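Local structure of DUF1611 domain-containing protein (Anabaena variabilis, 2OBN) at residues L30-A35 with G165-S170. The protein is of unknown function but probably binds nucleotide phosphates through a P-loop domain joined to a Rossmann-like domain. The protein carries 2 engineered substitutions. Sequence-based numbering, arbitrary orientation.
Sequences LRYSEA and GKMSTS. With PO4 (phosphate ion), chain G.
Y32 and S168 meet through a single hydrogen bond, Y32 OH to S168 OG at 2.9 Å, in which either hydroxyl could be the donor. S168 OG lies at the edge of the Y32 ring, near its plane, and the bond bends away from CZ-OH at about 123°. On the same ring, the CE methyl of M167, a selenomethionine, approaches CD2 of Y32 obliquely at 3.8 Å; the bend at chi3 (75°) turns this methyl back toward the tyrosine. The hydroxyl pair and this methyl form the close part of the contact, and L196 of helix 191-197 touches both Y32 and M167. Y32 ends helix 24-32, which joins strands 10-13 and 37-41, neighbours in the Rossmann-like parallel sheet, whereas G165 is the N-cap of helix 166-179 in the P-loop domain, so the contact bridges the two. The P-loop geometry is evident at the phosphate ion, probably from the crystallisation liquor: the backbone N atoms of G165, K166 and M167 all donate to it, and K166 NZ reaches phosphate O4 at 2.8 Å. Replacing Y32 by an alanine would probably leave S168 OG without its phenol mate and open a gap beside the M167 methyl. Across the ring plane from that methyl, R31 CG covers the Y32 face, 3.8 Å above its centre; toward 165-170 this exposed arginine is loose, R31 CD coming no nearer than 5.3 Å to S168 OG.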
loop_
_atom_site.group_PDB
_atom_site.type_symbol
_atom_site.label_atom_id
_atom_site.label_comp_id
_atom_site.label_asym_id
_atom_site.label_seq_id
_atom_site.Cartn_x
_atom_site.Cartn_y
_atom_site.Cartn_z
ATOM N N LEU B 30 20.048 18.633 -5.673
ATOM C CA LEU B 30 21.304 19.384 -5.625
ATOM C C LEU B 30 22.481 18.475 -5.263
ATOM O O LEU B 30 23.593 18.688 -5.730
ATOM C CB LEU B 30 21.212 20.533 -4.616
ATOM C CG LEU B 30 20.288 21.699 -5.007
ATOM C CD1 LEU B 30 19.974 22.544 -3.792
ATOM C CD2 LEU B 30 20.874 22.566 -6.147
ATOM N N ARG B 31 22.242 17.472 -4.423
ATOM C CA ARG B 31 23.300 16.561 -4.009
ATOM C C ARG B 31 23.616 15.507 -5.072
ATOM O O ARG B 31 24.770 15.104 -5.205
ATOM C CB ARG B 31 22.941 15.901 -2.664
ATOM C CG ARG B 31 23.978 14.917 -2.132
ATOM C CD ARG B 31 23.636 14.348 -0.742
ATOM N NE ARG B 31 24.126 15.210 0.343
ATOM C CZ ARG B 31 23.398 15.993 1.152
ATOM N NH1 ARG B 31 22.061 16.052 1.092
ATOM N NH2 ARG B 31 24.027 16.719 2.074
ATOM N N TYR B 32 22.620 15.066 -5.842
ATOM C CA TYR B 32 22.858 13.975 -6.772
ATOM C C TYR B 32 22.617 14.195 -8.280
ATOM O O TYR B 32 23.160 13.448 -9.081
ATOM C CB TYR B 32 22.048 12.766 -6.305
ATOM C CG TYR B 32 22.451 12.201 -4.947
ATOM C CD1 TYR B 32 23.716 11.647 -4.751
ATOM C CD2 TYR B 32 21.551 12.162 -3.886
ATOM C CE1 TYR B 32 24.086 11.096 -3.535
ATOM C CE2 TYR B 32 21.916 11.618 -2.668
ATOM C CZ TYR B 32 23.183 11.076 -2.500
ATOM O OH TYR B 32 23.547 10.540 -1.289
ATOM N N SER B 33 21.838 15.195 -8.681
ATOM C CA SER B 33 21.518 15.359 -10.104
ATOM C C SER B 33 22.679 15.798 -10.993
ATOM O O SER B 33 23.350 16.784 -10.701
ATOM C CB SER B 33 20.378 16.360 -10.263
ATOM O OG SER B 33 20.017 16.505 -11.623
ATOM N N GLU B 34 22.898 15.067 -12.087
ATOM C CA GLU B 34 23.921 15.410 -13.078
ATOM C C GLU B 34 23.402 16.473 -14.051
ATOM O O GLU B 34 24.132 16.902 -14.934
ATOM C CB GLU B 34 24.373 14.173 -13.877
ATOM C CG GLU B 34 25.217 13.145 -13.116
ATOM C CD GLU B 34 25.545 11.907 -13.961
ATOM N N ALA B 35 22.145 16.885 -13.910
ATOM C CA ALA B 35 21.565 17.902 -14.776
ATOM C C ALA B 35 22.233 19.246 -14.533
ATOM O O ALA B 35 22.739 19.485 -13.445
ATOM C CB ALA B 35 20.071 18.024 -14.521
ATOM N N GLY B 165 18.443 8.260 4.845
ATOM C CA GLY B 165 19.542 7.897 3.948
ATOM C C GLY B 165 19.399 6.580 3.201
ATOM O O GLY B 165 20.389 6.068 2.696
ATOM N N LYS B 166 18.198 6.012 3.147
ATOM C CA LYS B 166 17.978 4.755 2.411
ATOM C C LYS B 166 18.382 4.894 0.948
ATOM O O LYS B 166 19.052 4.015 0.426
ATOM C CB LYS B 166 16.524 4.271 2.512
ATOM C CG LYS B 166 16.100 3.837 3.923
ATOM C CD LYS B 166 14.713 3.212 3.963
ATOM C CE LYS B 166 13.582 4.207 3.633
ATOM N NZ LYS B 166 13.607 5.389 4.506
HETATM N N MSE B 167 18.016 6.013 0.316
HETATM C CA MSE B 167 18.350 6.261 -1.089
HETATM C C MSE B 167 19.844 6.463 -1.246
HETATM O O MSE B 167 20.462 5.912 -2.163
HETATM C CB MSE B 167 17.623 7.481 -1.647
HETATM C CG MSE B 167 17.729 7.572 -3.167
HETATM SE SE MSE B 167 16.932 9.167 -3.946
HETATM C CE MSE B 167 18.285 10.356 -3.437
ATOM N N SER B 168 20.416 7.271 -0.367
ATOM C CA SER B 168 21.850 7.490 -0.349
ATOM C C SER B 168 22.630 6.175 -0.287
ATOM O O SER B 168 23.603 5.993 -1.024
ATOM C CB SER B 168 22.228 8.379 0.837
ATOM O OG SER B 168 21.600 9.632 0.700
ATOM N N THR B 169 22.190 5.276 0.595
ATOM C CA THR B 169 22.795 3.958 0.779
ATOM C C THR B 169 22.687 3.082 -0.468
ATOM O O THR B 169 23.660 2.423 -0.866
ATOM C CB THR B 169 22.123 3.249 1.963
ATOM O OG1 THR B 169 22.295 4.047 3.130
ATOM C CG2 THR B 169 22.717 1.895 2.230
ATOM N N SER B 170 21.510 3.066 -1.086
ATOM C CA SER B 170 21.315 2.276 -2.308
ATOM C C SER B 170 22.216 2.801 -3.409
ATOM O O SER B 170 22.798 2.026 -4.145
ATOM C CB SER B 170 19.854 2.318 -2.783
ATOM O OG SER B 170 18.989 1.670 -1.882
HETATM P P PO4 G . 15.398 8.184 2.705
HETATM O O1 PO4 G . 13.990 8.743 2.653
HETATM O O2 PO4 G . 15.692 7.448 1.403
HETATM O O3 PO4 G . 16.399 9.291 2.807
HETATM O O4 PO4 G . 15.582 7.238 3.856
#